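Local coordinates for pesticidal crystal protein Cry2Aa (Bacillus thuringiensis serovar kurstaki, PDB 1I5P) that kills dipteran and lepidopteran larvae by binding to their midgut epithelial cells and promoting colloidosmotic lysis, at residues 29-34 against 58-63; 66-71 against 263-268; 310-315 against 359-364; 336-341 against 349-354. All blocks are in the same frame, centred on the assembly; numbering follows the deposited sequence.

How the contacts relate
From the N terminus, contact 1 comes first: it closes a loop of 23 mostly helical residues between 29-34, at the start of helix 31-44, and 58-63 on helix 53-65. The chain runs straight on into contact 2, whose 66-71 turn meets 263-268 only after nearly two hundred mostly helical residues, bringing the chain that follows helix 238-259 back beside the turn between helices 53-65 and 74-81. Contacts 3 and 4 lie far off in the middle domain. There 336-341 against 349-354 is nested inside the loop closed by 310-315 against 359-364, and the neighbouring strands 308-321 and 329-342 join the two contacts into one sheet.

Contact 1: residues 29-34 against 58-63; sequences KSLDTI and SSFLLK
Two helices of the N-terminal region meet here: the first turn of helix 31-44, with Ser30 at its N-cap position, packs against the later half of helix 53-65 through Leu31, Ile34, Ser59, Phe60 and Lys63. The polar link comes from Lys63, whose NZ donates to Lys29 O at 2.9 Å, in the plane of that carbonyl and with a C=O...N angle of 156°. The lysine chain runs extended as far as CE and then bends at its last torsion (chi4 -71°), which turns NZ onto the oxygen. Just before that bend Lys63 meets Ile34 tip to tip, CE against CD1 at 3.5 Å, a snug carbon contact. The other branch of Ile34, CG2, rests on Ser59, 3.7 Å from OG; that hydroxyl is bonded to Gly55 O in its own helix. One turn earlier Leu31 crosses Phe60 obliquely, CD2 reaching CD1 of the ring at 3.7 Å while CD1 of the leucine lies by Phe60 CB. Helix 74-81 touches both of these side chains through Ile80. Lys63 NZ also donates to Phe26 O and makes a cation-pi contact with the Phe26 ring, whereas Lys29 turns its own amine to Asp420 and Glu37. Two carbonyl oxygens and an aromatic ring are thus gathered round the Lys63 ammonium, an electron-rich setting that would be expected to favour its charged form.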
loop_
_atom_site.group_PDB
_atom_site.type_symbol
_atom_site.label_atom_id
_atom_site.label_comp_id
_atom_site.label_asym_id
_atom_site.label_seq_id
_atom_site.Cartn_x
_atom_site.Cartn_y
_atom_site.Cartn_z
ATOM N N LYS A 29 -1.717 -4.454 -18.117
ATOM C CA LYS A 29 -0.823 -5.599 -18.061
ATOM C C LYS A 29 -1.586 -6.902 -17.869
ATOM O O LYS A 29 -2.579 -6.942 -17.147
ATOM C CB LYS A 29 0.158 -5.428 -16.899
ATOM C CG LYS A 29 1.604 -5.319 -17.308
ATOM C CD LYS A 29 2.491 -5.123 -16.085
ATOM C CE LYS A 29 3.196 -3.782 -16.136
ATOM N NZ LYS A 29 4.088 -3.573 -14.960
ATOM N N SER A 30 -1.121 -7.964 -18.522
ATOM C CA SER A 30 -1.745 -9.277 -18.378
ATOM C C SER A 30 -1.209 -9.886 -17.086
ATOM O O SER A 30 -0.165 -9.471 -16.583
ATOM C CB SER A 30 -1.363 -10.184 -19.543
ATOM O OG SER A 30 0.016 -10.507 -19.483
ATOM N N LEU A 31 -1.912 -10.878 -16.556
ATOM C CA LEU A 31 -1.472 -11.516 -15.327
ATOM C C LEU A 31 -0.147 -12.249 -15.565
ATOM O O LEU A 31 0.725 -12.259 -14.699
ATOM C CB LEU A 31 -2.542 -12.487 -14.825
ATOM C CG LEU A 31 -2.357 -13.005 -13.396
ATOM C CD1 LEU A 31 -2.275 -11.833 -12.417
ATOM C CD2 LEU A 31 -3.518 -13.919 -13.034
ATOM N N ASP A 32 0.005 -12.853 -16.738
ATOM C CA ASP A 32 1.243 -13.563 -17.052
ATOM C C ASP A 32 2.435 -12.620 -16.991
ATOM O O ASP A 32 3.494 -12.975 -16.481
ATOM C CB ASP A 32 1.186 -14.185 -18.445
ATOM C CG ASP A 32 2.487 -14.859 -18.820
ATOM O OD1 ASP A 32 2.817 -15.889 -18.188
ATOM O OD2 ASP A 32 3.186 -14.356 -19.728
ATOM N N THR A 33 2.268 -11.419 -17.531
ATOM C CA THR A 33 3.345 -10.431 -17.516
ATOM C C THR A 33 3.659 -10.044 -16.069
ATOM O O THR A 33 4.820 -9.951 -15.671
ATOM C CB THR A 33 2.947 -9.163 -18.305
ATOM O OG1 THR A 33 2.807 -9.494 -19.693
ATOM C CG2 THR A 33 4.002 -8.063 -18.138
ATOM N N ILE A 34 2.614 -9.817 -15.285
ATOM C CA ILE A 34 2.781 -9.444 -13.887
ATOM C C ILE A 34 3.466 -10.565 -13.107
ATOM O O ILE A 34 4.359 -10.315 -12.297
ATOM C CB ILE A 34 1.418 -9.121 -13.253
ATOM C CG1 ILE A 34 0.938 -7.758 -13.768
ATOM C CG2 ILE A 34 1.516 -9.153 -11.734
ATOM C CD1 ILE A 34 -0.544 -7.514 -13.560
ATOM N N SER A 58 -2.220 -10.849 -5.192
ATOM C CA SER A 58 -2.822 -9.561 -4.890
ATOM C C SER A 58 -3.177 -8.833 -6.187
ATOM O O SER A 58 -4.262 -8.269 -6.310
ATOM C CB SER A 58 -1.876 -8.718 -4.025
ATOM O OG SER A 58 -0.599 -8.614 -4.622
ATOM N N SER A 59 -2.269 -8.859 -7.157
ATOM C CA SER A 59 -2.512 -8.209 -8.441
ATOM C C SER A 59 -3.749 -8.838 -9.082
ATOM O O SER A 59 -4.609 -8.148 -9.635
ATOM C CB SER A 59 -1.302 -8.386 -9.357
ATOM O OG SER A 59 -0.163 -7.748 -8.811
ATOM N N PHE A 60 -3.821 -10.162 -8.982
ATOM C CA PHE A 60 -4.935 -10.935 -9.514
ATOM C C PHE A 60 -6.261 -10.516 -8.869
ATOM O O PHE A 60 -7.255 -10.275 -9.559
ATOM C CB PHE A 60 -4.671 -12.423 -9.261
ATOM C CG PHE A 60 -5.879 -13.302 -9.434
ATOM C CD1 PHE A 60 -6.321 -13.660 -10.706
ATOM C CD2 PHE A 60 -6.560 -13.792 -8.321
ATOM C CE1 PHE A 60 -7.420 -14.495 -10.871
ATOM C CE2 PHE A 60 -7.664 -14.631 -8.474
ATOM C CZ PHE A 60 -8.095 -14.985 -9.756
ATOM N N LEU A 61 -6.282 -10.437 -7.542
ATOM C CA LEU A 61 -7.507 -10.052 -6.848
ATOM C C LEU A 61 -7.911 -8.623 -7.207
ATOM O O LEU A 61 -9.092 -8.341 -7.422
ATOM C CB LEU A 61 -7.334 -10.213 -5.333
ATOM C CG LEU A 61 -7.116 -11.669 -4.900
ATOM C CD1 LEU A 61 -6.946 -11.752 -3.380
ATOM C CD2 LEU A 61 -8.302 -12.520 -5.353
ATOM N N LEU A 62 -6.931 -7.726 -7.281
ATOM C CA LEU A 62 -7.197 -6.338 -7.651
ATOM C C LEU A 62 -7.900 -6.290 -9.012
ATOM O O LEU A 62 -8.854 -5.541 -9.195
ATOM C CB LEU A 62 -5.885 -5.543 -7.713
ATOM C CG LEU A 62 -5.276 -5.076 -6.378
ATOM C CD1 LEU A 62 -3.843 -4.608 -6.584
ATOM C CD2 LEU A 62 -6.134 -3.957 -5.794
ATOM N N LYS A 63 -7.436 -7.108 -9.952
ATOM C CA LYS A 63 -8.025 -7.152 -11.289
ATOM C C LYS A 63 -9.419 -7.783 -11.333
ATOM O O LYS A 63 -10.237 -7.423 -12.177
ATOM C CB LYS A 63 -7.090 -7.892 -12.244
ATOM C CG LYS A 63 -5.861 -7.088 -12.642
ATOM C CD LYS A 63 -4.975 -7.857 -13.602
ATOM C CE LYS A 63 -3.904 -6.962 -14.200
ATOM N NZ LYS A 63 -4.443 -5.963 -15.164
#

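Contact 2: residues 66-71 against 263-268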
loop_
_atom_site.group_PDB
_atom_site.type_symbol
_atom_site.label_atom_id
_atom_site.label_comp_id
_atom_site.label_asym_id
_atom_site.label_seq_id
_atom_site.Cartn_x
_atom_site.Cartn_y
_atom_site.Cartn_z
ATOM N N GLY A 66 -11.557 -5.142 -9.959
ATOM C CA GLY A 66 -11.499 -4.010 -10.867
ATOM C C GLY A 66 -12.252 -4.166 -12.172
ATOM O O GLY A 66 -12.313 -3.233 -12.968
ATOM N N SER A 67 -12.838 -5.336 -12.395
ATOM C CA SER A 67 -13.576 -5.582 -13.632
ATOM C C SER A 67 -14.828 -6.433 -13.423
ATOM O O SER A 67 -14.788 -7.464 -12.754
ATOM C CB SER A 67 -12.659 -6.256 -14.651
ATOM O OG SER A 67 -13.396 -6.655 -15.786
ATOM N N LEU A 68 -15.938 -5.997 -14.012
ATOM C CA LEU A 68 -17.202 -6.710 -13.879
ATOM C C LEU A 68 -17.095 -8.151 -14.366
ATOM O O LEU A 68 -17.878 -9.019 -13.962
ATOM C CB LEU A 68 -18.306 -5.984 -14.657
ATOM C CG LEU A 68 -19.720 -6.561 -14.463
ATOM C CD1 LEU A 68 -20.060 -6.602 -12.975
ATOM C CD2 LEU A 68 -20.735 -5.715 -15.220
ATOM N N ILE A 69 -16.119 -8.409 -15.224
ATOM C CA ILE A 69 -15.931 -9.747 -15.764
ATOM C C ILE A 69 -15.426 -10.734 -14.707
ATOM O O ILE A 69 -15.536 -11.947 -14.881
ATOM C CB ILE A 69 -14.950 -9.715 -16.950
ATOM C CG1 ILE A 69 -14.958 -11.062 -17.671
ATOM C CG2 ILE A 69 -13.547 -9.387 -16.466
ATOM C CD1 ILE A 69 -14.272 -11.021 -19.025
ATOM N N GLY A 70 -14.899 -10.207 -13.605
ATOM C CA GLY A 70 -14.379 -11.057 -12.545
ATOM C C GLY A 70 -15.426 -11.653 -11.620
ATOM O O GLY A 70 -15.340 -11.507 -10.400
ATOM N N LYS A 71 -16.400 -12.344 -12.208
ATOM C CA LYS A 71 -17.484 -12.971 -11.468
ATOM C C LYS A 71 -17.036 -14.204 -10.686
ATOM O O LYS A 71 -17.605 -14.521 -9.641
ATOM C CB LYS A 71 -18.605 -13.385 -12.432
ATOM C CG LYS A 71 -19.307 -12.238 -13.141
ATOM C CD LYS A 71 -20.179 -11.443 -12.183
ATOM C CE LYS A 71 -21.025 -10.406 -12.926
ATOM N NZ LYS A 71 -22.008 -9.757 -12.022
ATOM N N LYS A 263 -17.198 -6.854 -1.832
ATOM C CA LYS A 263 -18.614 -6.503 -1.915
ATOM C C LYS A 263 -18.891 -5.620 -3.135
ATOM O O LYS A 263 -20.045 -5.359 -3.470
ATOM C CB LYS A 263 -19.048 -5.764 -0.641
ATOM C CG LYS A 263 -18.534 -4.324 -0.582
ATOM C CD LYS A 263 -18.349 -3.768 0.837
ATOM C CE LYS A 263 -19.625 -3.250 1.468
ATOM N NZ LYS A 263 -19.293 -2.349 2.615
ATOM N N TYR A 264 -17.831 -5.149 -3.787
ATOM C CA TYR A 264 -17.980 -4.303 -4.971
ATOM C C TYR A 264 -17.541 -4.999 -6.254
ATOM O O TYR A 264 -16.736 -5.931 -6.230
ATOM C CB TYR A 264 -17.170 -3.007 -4.817
ATOM C CG TYR A 264 -17.678 -2.070 -3.747
ATOM C CD1 TYR A 264 -16.982 -1.906 -2.549
ATOM C CD2 TYR A 264 -18.877 -1.372 -3.916
ATOM C CE1 TYR A 264 -17.471 -1.072 -1.538
ATOM C CE2 TYR A 264 -19.376 -0.542 -2.912
ATOM C CZ TYR A 264 -18.670 -0.400 -1.728
ATOM O OH TYR A 264 -19.188 0.379 -0.722
ATOM N N GLN A 265 -18.080 -4.538 -7.377
ATOM C CA GLN A 265 -17.726 -5.068 -8.686
ATOM C C GLN A 265 -17.370 -3.897 -9.575
ATOM O O GLN A 265 -17.961 -2.823 -9.464
ATOM C CB GLN A 265 -18.891 -5.823 -9.327
ATOM C CG GLN A 265 -19.243 -7.137 -8.650
ATOM C CD GLN A 265 -20.422 -7.814 -9.322
ATOM O OE1 GLN A 265 -20.255 -8.620 -10.241
ATOM N NE2 GLN A 265 -21.625 -7.479 -8.873
ATOM N N SER A 266 -16.409 -4.113 -10.463
ATOM C CA SER A 266 -15.982 -3.084 -11.397
ATOM C C SER A 266 -15.511 -1.853 -10.623
ATOM O O SER A 266 -15.947 -0.729 -10.880
ATOM C CB SER A 266 -17.148 -2.723 -12.325
ATOM O OG SER A 266 -16.700 -2.058 -13.488
ATOM N N LEU A 267 -14.623 -2.081 -9.663
ATOM C CA LEU A 267 -14.074 -1.007 -8.852
ATOM C C LEU A 267 -12.556 -1.051 -8.941
ATOM O O LEU A 267 -11.912 -1.945 -8.382
ATOM C CB LEU A 267 -14.492 -1.171 -7.394
ATOM C CG LEU A 267 -13.909 -0.113 -6.459
ATOM C CD1 LEU A 267 -14.373 1.265 -6.911
ATOM C CD2 LEU A 267 -14.339 -0.384 -5.030
ATOM N N MET A 268 -11.991 -0.087 -9.656
ATOM C CA MET A 268 -10.549 -0.018 -9.815
ATOM C C MET A 268 -9.930 0.634 -8.578
ATOM O O MET A 268 -10.154 1.809 -8.312
ATOM C CB MET A 268 -10.193 0.804 -11.057
ATOM C CG MET A 268 -8.697 0.965 -11.279
ATOM S SD MET A 268 -8.288 2.194 -12.550
ATOM C CE MET A 268 -8.358 3.711 -11.594
HETATM O O HOH W 1 -17.821 -9.174 -11.062
HETATM O O HOH W 2 -15.549 -3.336 -15.626
#
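Gln265 reaches across to Leu68 and Lys71, and its side chain can be followed outward atom by atom. CB lies 3.9 Å from Leu68 CD1. The chain then extends, CD anti to CA (chi2 179°), and CD too comes within reach of that methyl and of Lys71 NZ. At the tip, OE1 accepts from Lys71 NZ at 2.7 Å, the donor lying in the amide plane on a lone pair with a C=O...N angle of 132°. Lys71 crosses the glutamine at about a right angle, and its CE also comes close to OE1; Leu68 CD1 touches the same oxygen at 3.4 Å. A water lies 2.6 Å from Gln265 OE1 and within hydrogen-bonding distance of Leu68 O, though it has more acceptors in reach than protons to give. A second water bridges Leu68 N and Ser266 OG. Where the backbones come close, Gly66 CA makes a CA-H...O contact with Leu267 O at 3.3 Å. A type I turn from Ser67 to Gly70 shapes the 66-71 segment. Arg189, on helix 170-193, donates to both Gly70 O and Tyr264 O, stitching the two segments to that helix. Ser266 and Met268 make backbone bonds with Gly493. The contact thus packs the turn after helix 53-65 of the helical N-terminal domain on the segment leading from helix 238-259 into strand 267-268, which pairs in parallel with strand 493-496.

Contact 3: residues 310-315 against 359-364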
loop_
_atom_site.group_PDB
_atom_site.type_symbol
_atom_site.label_atom_id
_atom_site.label_comp_id
_atom_site.label_asym_id
_atom_site.label_seq_id
_atom_site.Cartn_x
_atom_site.Cartn_y
_atom_site.Cartn_z
ATOM N N GLY A 310 11.919 15.789 -7.028
ATOM C CA GLY A 310 13.278 15.385 -6.726
ATOM C C GLY A 310 13.726 15.798 -5.336
ATOM O O GLY A 310 12.910 16.002 -4.442
ATOM N N ILE A 311 15.031 15.919 -5.148
ATOM C CA ILE A 311 15.566 16.322 -3.855
ATOM C C ILE A 311 16.773 17.218 -4.049
ATOM O O ILE A 311 17.369 17.261 -5.126
ATOM C CB ILE A 311 16.043 15.108 -3.008
ATOM C CG1 ILE A 311 17.238 14.442 -3.699
ATOM C CG2 ILE A 311 14.910 14.101 -2.825
ATOM C CD1 ILE A 311 17.994 13.469 -2.818
ATOM N N SER A 312 17.114 17.942 -2.994
ATOM C CA SER A 312 18.288 18.801 -2.992
ATOM C C SER A 312 18.971 18.420 -1.689
ATOM O O SER A 312 18.321 17.929 -0.767
ATOM C CB SER A 312 17.902 20.286 -2.977
ATOM O OG SER A 312 17.380 20.675 -1.719
ATOM N N GLY A 313 20.278 18.618 -1.611
ATOM C CA GLY A 313 20.961 18.264 -0.387
ATOM C C GLY A 313 22.418 18.658 -0.377
ATOM O O GLY A 313 22.937 19.213 -1.347
ATOM N N THR A 314 23.073 18.372 0.741
ATOM C CA THR A 314 24.482 18.680 0.897
ATOM C C THR A 314 25.293 17.399 0.962
ATOM O O THR A 314 25.230 16.674 1.956
ATOM C CB THR A 314 24.743 19.463 2.193
ATOM O OG1 THR A 314 23.877 20.601 2.253
ATOM C CG2 THR A 314 26.199 19.923 2.250
ATOM N N ARG A 315 26.043 17.110 -0.095
ATOM C CA ARG A 315 26.888 15.922 -0.095
ATOM C C ARG A 315 28.332 16.356 0.117
ATOM O O ARG A 315 28.791 17.339 -0.472
ATOM C CB ARG A 315 26.772 15.163 -1.414
ATOM C CG ARG A 315 27.236 15.930 -2.636
ATOM C CD ARG A 315 27.014 15.076 -3.865
ATOM N NE ARG A 315 27.061 15.841 -5.104
ATOM C CZ ARG A 315 26.561 15.401 -6.251
ATOM N NH1 ARG A 315 25.979 14.208 -6.303
ATOM N NH2 ARG A 315 26.641 16.147 -7.344
ATOM N N ASN A 359 24.480 21.408 -2.194
ATOM C CA ASN A 359 25.340 21.497 -3.369
ATOM C C ASN A 359 24.947 20.578 -4.512
ATOM O O ASN A 359 25.759 20.297 -5.393
ATOM C CB ASN A 359 26.798 21.223 -2.981
ATOM C CG ASN A 359 26.952 19.992 -2.106
ATOM O OD1 ASN A 359 26.010 19.225 -1.918
ATOM N ND2 ASN A 359 28.153 19.794 -1.570
ATOM N N PHE A 360 23.710 20.105 -4.509
ATOM C CA PHE A 360 23.263 19.249 -5.595
ATOM C C PHE A 360 21.748 19.092 -5.595
ATOM O O PHE A 360 21.111 19.183 -4.548
ATOM C CB PHE A 360 23.954 17.877 -5.514
ATOM C CG PHE A 360 23.295 16.908 -4.571
ATOM C CD1 PHE A 360 22.283 16.063 -5.017
ATOM C CD2 PHE A 360 23.681 16.837 -3.238
ATOM C CE1 PHE A 360 21.666 15.160 -4.150
ATOM C CE2 PHE A 360 23.072 15.942 -2.365
ATOM C CZ PHE A 360 22.063 15.101 -2.822
ATOM N N ASN A 361 21.180 18.889 -6.785
ATOM C CA ASN A 361 19.740 18.693 -6.977
ATOM C C ASN A 361 19.517 17.487 -7.886
ATOM O O ASN A 361 19.967 17.462 -9.035
ATOM C CB ASN A 361 19.084 19.929 -7.604
ATOM C CG ASN A 361 18.802 21.024 -6.588
ATOM O OD1 ASN A 361 19.660 21.862 -6.311
ATOM N ND2 ASN A 361 17.594 21.017 -6.022
ATOM N N CYS A 362 18.793 16.505 -7.356
ATOM C CA CYS A 362 18.483 15.250 -8.038
ATOM C C CYS A 362 16.975 15.156 -8.285
ATOM O O CYS A 362 16.187 15.157 -7.348
ATOM C CB CYS A 362 18.956 14.087 -7.164
ATOM S SG CYS A 362 18.374 12.427 -7.682
ATOM N N SER A 363 16.565 15.136 -9.544
ATOM C CA SER A 363 15.140 15.042 -9.831
ATOM C C SER A 363 14.939 14.246 -11.101
ATOM O O SER A 363 15.903 13.782 -11.710
ATOM C CB SER A 363 14.534 16.435 -10.011
ATOM O OG SER A 363 15.044 17.016 -11.190
ATOM N N THR A 364 13.680 14.058 -11.476
ATOM C CA THR A 364 13.363 13.350 -12.703
ATOM C C THR A 364 13.573 14.438 -13.747
ATOM O O THR A 364 12.735 15.327 -13.890
ATOM C CB THR A 364 11.885 12.899 -12.725
ATOM O OG1 THR A 364 11.038 14.048 -12.867
ATOM C CG2 THR A 364 11.525 12.184 -11.433
HETATM O O HOH W 3 28.447 18.303 -5.648
#
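Asn359 grips Arg315 with both ends of its side-chain amide, copying a strand pairing just ahead of strand 360-363. OD1 accepts from Arg315 N at 2.8 Å, on a lone pair in the amide plane, and ND2 donates to Arg315 O at 2.8 Å, each with an angle of 161° at the hydrogen. Beyond it the backbones take over as an antiparallel pair: Ile311 N to Cys362 O at 2.6 Å and Cys362 N to Ile311 O make the hydrogen-bonded pair, and Gly313 N adds a bond to Phe360 O. Ser312 with Asn361 lies between these as a non-hydrogen-bonded pair, and Gly310 with Ser363 is the next, on the other side of Ile311. There a beta carbon on Gly310, whose CA is 3.6 Å from Ser363 CA, would collide with Ser363 CB and Cys362 O. Arg315 then lays its guanidinium flat on the Phe360 ring, the planes 19° apart and the centres separated by 4.7 Å. The ring, its CG held between backbone N and carbonyl carbon (chi1 83°), carries Gly313 N over one face. On the side of Ile311 and Cys362, Ile311 packs on Phe398 of strand 397-400 and Cys362 is disulfide-bonded to Cys406. Strand 308-321 thus runs between strands 360-363 and 329-342, bonding the latter through Arg339 and Asn341, in a mixed sheet of the middle, beta-prism domain.

Contact 4: residues 336-341 against 349-354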
loop_
_atom_site.group_PDB
_atom_site.type_symbol
_atom_site.label_atom_id
_atom_site.label_comp_id
_atom_site.label_asym_id
_atom_site.label_seq_id
_atom_site.Cartn_x
_atom_site.Cartn_y
_atom_site.Cartn_z
ATOM N N ASN A 336 24.773 15.336 4.413
ATOM C CA ASN A 336 24.558 16.044 5.662
ATOM C C ASN A 336 23.215 16.735 5.814
ATOM O O ASN A 336 22.764 16.982 6.934
ATOM C CB ASN A 336 25.683 17.068 5.840
ATOM C CG ASN A 336 27.046 16.415 6.030
ATOM O OD1 ASN A 336 27.426 15.505 5.290
ATOM N ND2 ASN A 336 27.789 16.885 7.024
ATOM N N SER A 337 22.579 17.043 4.690
ATOM C CA SER A 337 21.299 17.734 4.705
ATOM C C SER A 337 20.514 17.405 3.447
ATOM O O SER A 337 21.094 17.171 2.386
ATOM C CB SER A 337 21.528 19.246 4.784
ATOM O OG SER A 337 20.301 19.953 4.827
ATOM N N ALA A 338 19.194 17.407 3.561
ATOM C CA ALA A 338 18.361 17.094 2.417
ATOM C C ALA A 338 16.964 17.665 2.535
ATOM O O ALA A 338 16.472 17.929 3.631
ATOM C CB ALA A 338 18.283 15.580 2.235
ATOM N N ARG A 339 16.332 17.857 1.386
ATOM C CA ARG A 339 14.974 18.362 1.334
ATOM C C ARG A 339 14.381 17.847 0.035
ATOM O O ARG A 339 15.022 17.895 -1.014
ATOM C CB ARG A 339 14.957 19.895 1.374
ATOM C CG ARG A 339 13.557 20.511 1.347
ATOM C CD ARG A 339 13.577 21.938 1.885
ATOM N NE ARG A 339 14.584 22.762 1.216
ATOM C CZ ARG A 339 15.034 23.925 1.684
ATOM N NH1 ARG A 339 14.569 24.411 2.829
ATOM N NH2 ARG A 339 15.957 24.602 1.008
ATOM N N VAL A 340 13.162 17.332 0.130
ATOM C CA VAL A 340 12.452 16.780 -1.013
ATOM C C VAL A 340 11.661 17.886 -1.710
ATOM O O VAL A 340 11.079 18.754 -1.051
ATOM C CB VAL A 340 11.497 15.658 -0.562
ATOM C CG1 VAL A 340 10.762 15.077 -1.755
ATOM C CG2 VAL A 340 12.292 14.570 0.164
ATOM N N ASN A 341 11.649 17.850 -3.039
ATOM C CA ASN A 341 10.958 18.863 -3.830
ATOM C C ASN A 341 9.773 18.307 -4.610
ATOM O O ASN A 341 9.773 17.146 -5.027
ATOM C CB ASN A 341 11.944 19.527 -4.793
ATOM C CG ASN A 341 13.174 20.055 -4.082
ATOM O OD1 ASN A 341 13.067 20.773 -3.086
ATOM N ND2 ASN A 341 14.351 19.703 -4.589
ATOM N N GLY A 349 10.196 19.307 4.756
ATOM C CA GLY A 349 10.996 20.008 5.731
ATOM C C GLY A 349 12.423 19.580 5.476
ATOM O O GLY A 349 12.670 18.648 4.708
ATOM N N LEU A 350 13.377 20.261 6.091
ATOM C CA LEU A 350 14.765 19.884 5.903
ATOM C C LEU A 350 15.044 18.623 6.700
ATOM O O LEU A 350 14.398 18.357 7.713
ATOM C CB LEU A 350 15.696 20.999 6.373
ATOM C CG LEU A 350 15.932 22.140 5.384
ATOM C CD1 LEU A 350 16.386 23.388 6.135
ATOM C CD2 LEU A 350 16.965 21.711 4.357
ATOM N N ILE A 351 15.997 17.836 6.226
ATOM C CA ILE A 351 16.375 16.616 6.914
ATOM C C ILE A 351 17.862 16.749 7.181
ATOM O O ILE A 351 18.634 17.044 6.268
ATOM C CB ILE A 351 16.118 15.381 6.041
ATOM C CG1 ILE A 351 14.659 15.375 5.586
ATOM C CG2 ILE A 351 16.427 14.112 6.831
ATOM C CD1 ILE A 351 14.434 14.687 4.263
ATOM N N GLY A 352 18.262 16.549 8.432
ATOM C CA GLY A 352 19.665 16.682 8.766
ATOM C C GLY A 352 19.980 18.110 9.166
ATOM O O GLY A 352 19.166 18.776 9.806
ATOM N N ALA A 353 21.162 18.582 8.787
ATOM C CA ALA A 353 21.588 19.934 9.122
ATOM C C ALA A 353 20.710 21.000 8.482
ATOM O O ALA A 353 20.324 20.891 7.311
ATOM C CB ALA A 353 23.037 20.140 8.701
ATOM N N THR A 354 20.403 22.033 9.260
ATOM C CA THR A 354 19.585 23.139 8.787
ATOM C C THR A 354 20.438 24.384 8.573
ATOM O O THR A 354 19.918 25.450 8.247
ATOM C CB THR A 354 18.474 23.491 9.787
ATOM O OG1 THR A 354 19.060 23.829 11.053
ATOM C CG2 THR A 354 17.522 22.317 9.963
#
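The guanidinium of Arg339 carries Leu350 over one face: CD2 sits 3.8 Å above the plane, offset toward the rim, while NH1 comes 3.7 Å from Leu350 CG. The arginine starts with CG anti to the backbone N and bends at chi3 (52°), and its CG passes near Gly349 O. Ser337 OG donates to Ala353 O at 2.7 Å, in the carbonyl plane, and is also bonded to His358 NE2; Leu350 CD2 lies against the same hydroxyl. Backbone bonds fix the pairing of the strands. Ala338 N to Ile351 O and Ile351 N to Ala338 O, the second only 2.6 Å, form an antiparallel hydrogen-bonded pair, and Ala353 N adds a nearly straight bond to Asn336 O at 2.9 Å. Gly352, opposite Ser337, has backbone angles that call for glycine: a beta carbon there would press against the preceding carbonyl and into Asn336 O. Ala338 and Ile351 turn their side chains to one face, where Ala462 of strand 462-469 touches both. This is the beta hairpin of strands 329-342 and 351-352, one pairing in a mixed sheet of the endotoxin middle domain, whose fold is a beta prism.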